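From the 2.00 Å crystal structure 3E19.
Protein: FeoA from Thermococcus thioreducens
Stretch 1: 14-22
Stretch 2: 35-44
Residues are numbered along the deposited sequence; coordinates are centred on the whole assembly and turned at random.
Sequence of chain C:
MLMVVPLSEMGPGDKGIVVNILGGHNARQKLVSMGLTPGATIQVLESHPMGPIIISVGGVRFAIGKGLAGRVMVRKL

Stretch 1 (14-22) DKGIVVNIL
Stretch 2, residues 35-44: GLTPGATIQV

Residues 15-21 form a strand that runs antiparallel to strand 41-44, with 136° between their N-to-C directions and axes 4.7 Å apart at closest approach. The CA register pairs Asp14 with Val44, Lys15 with Gln43, Gly16 with Ile42 and Ile17 with Thr41; beyond this, Val18 lies nearest Pro38 (CA to CA 4.8 Å), which sits in a type II turn from Thr37 to Ala40. The surface buried between the stretches is 669 Å², both sides summed.

Asp14 (phi/psi -64/144) opens the ladder: Val44 N donates to Asp14 O at 2.9 Å and 172°. The Asp14 side chain (chi1 m) plays little part, its CB 4.5 Å from Val44 CG2.

Lys15 (-128/148) and Gln43 (-117/134) form a non-hydrogen-bonded pair, CA to CA 4.4 Å. Lys15 CA approaches Ile42 O at 3.2 Å in a CA-H...O contact. The Lys15 chain (m, t, p, chi4 143°) lies along the face shared with Gln43 and Thr41, its CG 4.0 Å from Gln43 CG and its CE 4.1 Å from Thr41 CG2, so aliphatic carbons make the contact while the residue stays exposed.

Gly16, extended at -164/-178, is the hydrogen-bonded partner of Ile42: Gly16 N donates to Ile42 O (3.0 Å, 159°) and Ile42 N to Gly16 O (2.9 Å, 166°). Gly16 CA and Ile42 CA are 5.5 Å apart. Ile42 (chi1 t, chi2 t) starts on the opposite face from Lys15, and its end leads away.

Ile17 (-118/129; m, t) returns to the Lys15 face, which Thr41 (chi1 m) shares, as its antiparallel non-hydrogen-bonded partner, CA to CA 4.4 Å. Ile17 CG1 lies 4.0 Å from Thr41 OG1, and Ile17 CG2 lies 3.7 Å from Gly39 O.

Val18 (-66/134; chi1 t) has the largest covered area, 92 Å². Val18 N donates to Ala40 O (2.9 Å, 166°), and Gly39 N to Val18 O (2.8 Å, 157°), fastening the strand to the turn. Ala40 N donates to Thr37 O at 3.2 Å within that turn. Gly39 sits at 104/-19, where a CB would jam against the preceding carbonyl, so glycine fits. The branched Val18 side chain points toward stretch 2: CB is 3.4 Å from Thr37 O, while CG2 packs 4.1 Å from Leu36 CD2 and 4.3 Å from Ile42 CG2, a compact apolar cluster of buried residues.

Val19 (-113/-30) and Asn20 (-161/143) point away. Ile21 (-110/123; m, m) turns back toward stretch 2, its CG1 4.3 Å from Pro38 CD and its CD1 3.7 Å from Leu36 O. Leu22 makes no contact.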

ATOM      1  N   ASP C  14       5.652  11.635 -29.707  1.00 25.46           N
ATOM      2  CA  ASP C  14       4.538  11.062 -30.492  1.00 25.80           C
ATOM      3  C   ASP C  14       3.343  10.778 -29.591  1.00 25.10           C
ATOM      4  O   ASP C  14       3.512  10.370 -28.419  1.00 24.04           O
ATOM      5  CB  ASP C  14       4.906   9.745 -31.156  1.00 26.11           C
ATOM      6  CG  ASP C  14       5.992   9.880 -32.180  1.00 31.43           C
ATOM      7  OD1 ASP C  14       6.300  11.025 -32.571  1.00 32.53           O
ATOM      8  OD2 ASP C  14       6.556   8.828 -32.572  1.00 36.34           O
ATOM      9  N   LYS C  15       2.148  10.979 -30.140  1.00 24.30           N
ATOM     10  CA  LYS C  15       0.905  10.566 -29.512  1.00 24.45           C
ATOM     11  C   LYS C  15       0.093   9.759 -30.505  1.00 22.34           C
ATOM     12  O   LYS C  15       0.086  10.062 -31.704  1.00 20.10           O
ATOM     13  CB  LYS C  15       0.017  11.755 -29.184  1.00 25.50           C
ATOM     14  CG  LYS C  15       0.555  12.780 -28.247  1.00 29.35           C
ATOM     15  CD  LYS C  15      -0.538  13.838 -27.998  1.00 30.67           C
ATOM     16  CE  LYS C  15      -1.811  13.226 -27.364  1.00 35.95           C
ATOM     17  NZ  LYS C  15      -2.513  14.101 -26.338  1.00 37.47           N
ATOM     18  N   GLY C  16      -0.668   8.816 -29.994  1.00 20.26           N
ATOM     19  CA  GLY C  16      -1.551   8.049 -30.831  1.00 20.45           C
ATOM     20  C   GLY C  16      -2.621   7.284 -30.054  1.00 19.36           C
ATOM     21  O   GLY C  16      -2.681   7.319 -28.819  1.00 20.33           O
ATOM     22  N   ILE C  17      -3.418   6.552 -30.799  1.00 17.53           N
ATOM     23  CA  ILE C  17      -4.527   5.769 -30.265  1.00 17.94           C
ATOM     24  C   ILE C  17      -4.231   4.322 -30.575  1.00 16.08           C
ATOM     25  O   ILE C  17      -3.957   3.967 -31.728  1.00 16.58           O
ATOM     26  CB  ILE C  17      -5.890   6.164 -30.932  1.00 16.95           C
ATOM     27  CG1 ILE C  17      -6.182   7.627 -30.774  1.00 20.01           C
ATOM     28  CG2 ILE C  17      -7.059   5.337 -30.347  1.00 19.64           C
ATOM     29  CD1 ILE C  17      -7.302   8.134 -31.730  1.00 19.80           C
ATOM     30  N   VAL C  18      -4.310   3.459 -29.576  1.00 15.58           N
ATOM     31  CA  VAL C  18      -4.102   2.043 -29.805  1.00 15.01           C
ATOM     32  C   VAL C  18      -5.213   1.484 -30.688  1.00 17.39           C
ATOM     33  O   VAL C  18      -6.407   1.722 -30.420  1.00 16.90           O
ATOM     34  CB  VAL C  18      -4.094   1.237 -28.487  1.00 16.06           C
ATOM     35  CG1 VAL C  18      -3.895  -0.237 -28.778  1.00 14.51           C
ATOM     36  CG2 VAL C  18      -3.066   1.819 -27.502  1.00 14.11           C
ATOM     37  N   VAL C  19      -4.828   0.701 -31.693  1.00 17.99           N
ATOM     38  CA  VAL C  19      -5.790   0.171 -32.651  1.00 19.42           C
ATOM     39  C   VAL C  19      -5.894  -1.330 -32.512  1.00 20.35           C
ATOM     40  O   VAL C  19      -6.965  -1.858 -32.731  1.00 22.18           O
ATOM     41  CB  VAL C  19      -5.504   0.588 -34.138  1.00 20.13           C
ATOM     42  CG1 VAL C  19      -5.708   2.083 -34.304  1.00 18.14           C
ATOM     43  CG2 VAL C  19      -4.125   0.133 -34.655  1.00 20.14           C
ATOM     44  N   ASN C  20      -4.830  -1.996 -32.097  1.00 19.72           N
ATOM     45  CA  ASN C  20      -4.778  -3.445 -32.065  1.00 21.78           C
ATOM     46  C   ASN C  20      -3.681  -3.920 -31.149  1.00 20.80           C
ATOM     47  O   ASN C  20      -2.654  -3.313 -31.109  1.00 20.38           O
ATOM     48  CB  ASN C  20      -4.439  -3.979 -33.440  1.00 22.84           C
ATOM     49  CG  ASN C  20      -4.824  -5.425 -33.625  1.00 26.71           C
ATOM     50  OD1 ASN C  20      -6.001  -5.738 -33.878  1.00 35.85           O
ATOM     51  ND2 ASN C  20      -3.842  -6.305 -33.589  1.00 32.94           N
ATOM     52  N   ILE C  21      -3.918  -5.007 -30.441  1.00 21.07           N
ATOM     53  CA  ILE C  21      -2.909  -5.673 -29.663  1.00 23.18           C
ATOM     54  C   ILE C  21      -2.630  -6.995 -30.372  1.00 24.89           C
ATOM     55  O   ILE C  21      -3.553  -7.761 -30.577  1.00 24.26           O
ATOM     56  CB  ILE C  21      -3.447  -5.990 -28.242  1.00 22.80           C
ATOM     57  CG1 ILE C  21      -3.875  -4.727 -27.512  1.00 24.18           C
ATOM     58  CG2 ILE C  21      -2.399  -6.761 -27.437  1.00 23.89           C
ATOM     59  CD1 ILE C  21      -2.834  -3.605 -27.493  1.00 19.07           C
ATOM     60  N   LEU C  22      -1.382  -7.258 -30.751  1.00 27.12           N
ATOM     61  CA  LEU C  22      -1.004  -8.509 -31.434  1.00 29.41           C
ATOM     62  C   LEU C  22      -0.703  -9.587 -30.396  1.00 31.16           C
ATOM     63  O   LEU C  22      -0.013  -9.320 -29.438  1.00 30.73           O
ATOM     64  CB  LEU C  22       0.253  -8.313 -32.309  1.00 29.42           C
ATOM     65  CG  LEU C  22       0.273  -7.064 -33.235  1.00 32.09           C
ATOM     66  CD1 LEU C  22       1.615  -6.848 -33.942  1.00 32.15           C
ATOM     67  CD2 LEU C  22      -0.873  -7.068 -34.242  1.00 34.13           C
ATOM     68  N   GLY C  35      -2.841   0.088 -19.313  1.00 20.00           N
ATOM     69  CA  GLY C  35      -3.895   0.826 -20.013  1.00 19.85           C
ATOM     70  C   GLY C  35      -3.880   0.618 -21.526  1.00 19.55           C
ATOM     71  O   GLY C  35      -4.632   1.285 -22.248  1.00 18.13           O
ATOM     72  N   LEU C  36      -3.039  -0.304 -22.024  1.00 18.53           N
ATOM     73  CA  LEU C  36      -2.878  -0.507 -23.475  1.00 18.38           C
ATOM     74  C   LEU C  36      -3.893  -1.538 -24.012  1.00 18.28           C
ATOM     75  O   LEU C  36      -3.686  -2.761 -23.964  1.00 17.45           O
ATOM     76  CB  LEU C  36      -1.438  -0.840 -23.809  1.00 17.74           C
ATOM     77  CG  LEU C  36      -0.418   0.207 -23.411  1.00 19.18           C
ATOM     78  CD1 LEU C  36       1.018  -0.354 -23.488  1.00 19.96           C
ATOM     79  CD2 LEU C  36      -0.621   1.463 -24.273  1.00 16.75           C
ATOM     80  N   THR C  37      -5.028  -0.981 -24.425  1.00 18.07           N
ATOM     81  CA  THR C  37      -6.163  -1.656 -25.014  1.00 19.51           C
ATOM     82  C   THR C  37      -6.667  -0.753 -26.173  1.00 18.13           C
ATOM     83  O   THR C  37      -6.439   0.458 -26.147  1.00 16.75           O
ATOM     84  CB  THR C  37      -7.304  -1.825 -23.925  1.00 20.36           C
ATOM     85  OG1 THR C  37      -8.335  -2.625 -24.405  1.00 26.45           O
ATOM     86  CG2 THR C  37      -7.914  -0.554 -23.572  1.00 20.92           C
ATOM     87  N   PRO C  38      -7.342  -1.333 -27.178  1.00 17.98           N
ATOM     88  CA  PRO C  38      -7.839  -0.488 -28.245  1.00 18.52           C
ATOM     89  C   PRO C  38      -8.674   0.690 -27.800  1.00 18.81           C
ATOM     90  O   PRO C  38      -9.585   0.568 -26.972  1.00 21.16           O
ATOM     91  CB  PRO C  38      -8.580  -1.478 -29.154  1.00 19.31           C
ATOM     92  CG  PRO C  38      -7.843  -2.717 -28.967  1.00 18.50           C
ATOM     93  CD  PRO C  38      -7.650  -2.746 -27.455  1.00 17.97           C
ATOM     94  N   GLY C  39      -8.271   1.858 -28.280  1.00 19.22           N
ATOM     95  CA  GLY C  39      -8.938   3.121 -28.045  1.00 17.74           C
ATOM     96  C   GLY C  39      -8.259   4.008 -27.041  1.00 17.06           C
ATOM     97  O   GLY C  39      -8.513   5.174 -26.998  1.00 16.14           O
ATOM     98  N   ALA C  40      -7.392   3.462 -26.197  1.00 17.48           N
ATOM     99  CA  ALA C  40      -6.588   4.278 -25.297  1.00 17.67           C
ATOM    100  C   ALA C  40      -5.605   5.141 -26.076  1.00 19.08           C
ATOM    101  O   ALA C  40      -5.134   4.726 -27.134  1.00 17.40           O
ATOM    102  CB  ALA C  40      -5.823   3.362 -24.253  1.00 17.77           C
ATOM    103  N   THR C  41      -5.303   6.335 -25.529  1.00 20.26           N
ATOM    104  CA  THR C  41      -4.334   7.268 -26.092  1.00 20.94           C
ATOM    105  C   THR C  41      -3.036   7.157 -25.307  1.00 21.17           C
ATOM    106  O   THR C  41      -3.021   7.025 -24.089  1.00 19.91           O
ATOM    107  CB  THR C  41      -4.884   8.694 -26.097  1.00 21.84           C
ATOM    108  OG1 THR C  41      -6.081   8.719 -26.886  1.00 21.92           O
ATOM    109  CG2 THR C  41      -3.885   9.720 -26.632  1.00 24.30           C
ATOM    110  N   ILE C  42      -1.955   7.132 -26.046  1.00 21.23           N
ATOM    111  CA  ILE C  42      -0.644   6.981 -25.493  1.00 23.11           C
ATOM    112  C   ILE C  42       0.213   8.159 -25.955  1.00 23.30           C
ATOM    113  O   ILE C  42       0.105   8.601 -27.110  1.00 21.02           O
ATOM    114  CB  ILE C  42      -0.051   5.575 -25.880  1.00 24.02           C
ATOM    115  CG1 ILE C  42       1.457   5.498 -25.649  1.00 26.71           C
ATOM    116  CG2 ILE C  42      -0.334   5.166 -27.295  1.00 27.31           C
ATOM    117  CD1 ILE C  42       1.876   4.108 -25.494  1.00 31.70           C
ATOM    118  N   GLN C  43       1.026   8.681 -25.039  1.00 24.10           N
ATOM    119  CA  GLN C  43       2.124   9.551 -25.390  1.00 25.97           C
ATOM    120  C   GLN C  43       3.437   8.932 -25.018  1.00 24.91           C
ATOM    121  O   GLN C  43       3.610   8.423 -23.908  1.00 23.71           O
ATOM    122  CB  GLN C  43       2.045  10.901 -24.699  1.00 26.56           C
ATOM    123  CG  GLN C  43       3.084  11.902 -25.255  1.00 28.94           C
ATOM    124  CD  GLN C  43       3.079  13.212 -24.482  1.00 30.92           C
ATOM    125  OE1 GLN C  43       4.057  13.985 -24.511  1.00 39.27           O
ATOM    126  NE2 GLN C  43       1.996  13.451 -23.748  1.00 36.00           N
ATOM    127  N   VAL C  44       4.368   9.007 -25.962  1.00 24.08           N
ATOM    128  CA  VAL C  44       5.693   8.511 -25.752  1.00 24.63           C
ATOM    129  C   VAL C  44       6.504   9.655 -25.159  1.00 24.69           C
ATOM    130  O   VAL C  44       6.522  10.754 -25.729  1.00 22.64           O
ATOM    131  CB  VAL C  44       6.287   8.039 -27.044  1.00 24.99           C
ATOM    132  CG1 VAL C  44       7.714   7.495 -26.785  1.00 23.30           C
ATOM    133  CG2 VAL C  44       5.323   6.974 -27.636  1.00 24.97           C
TER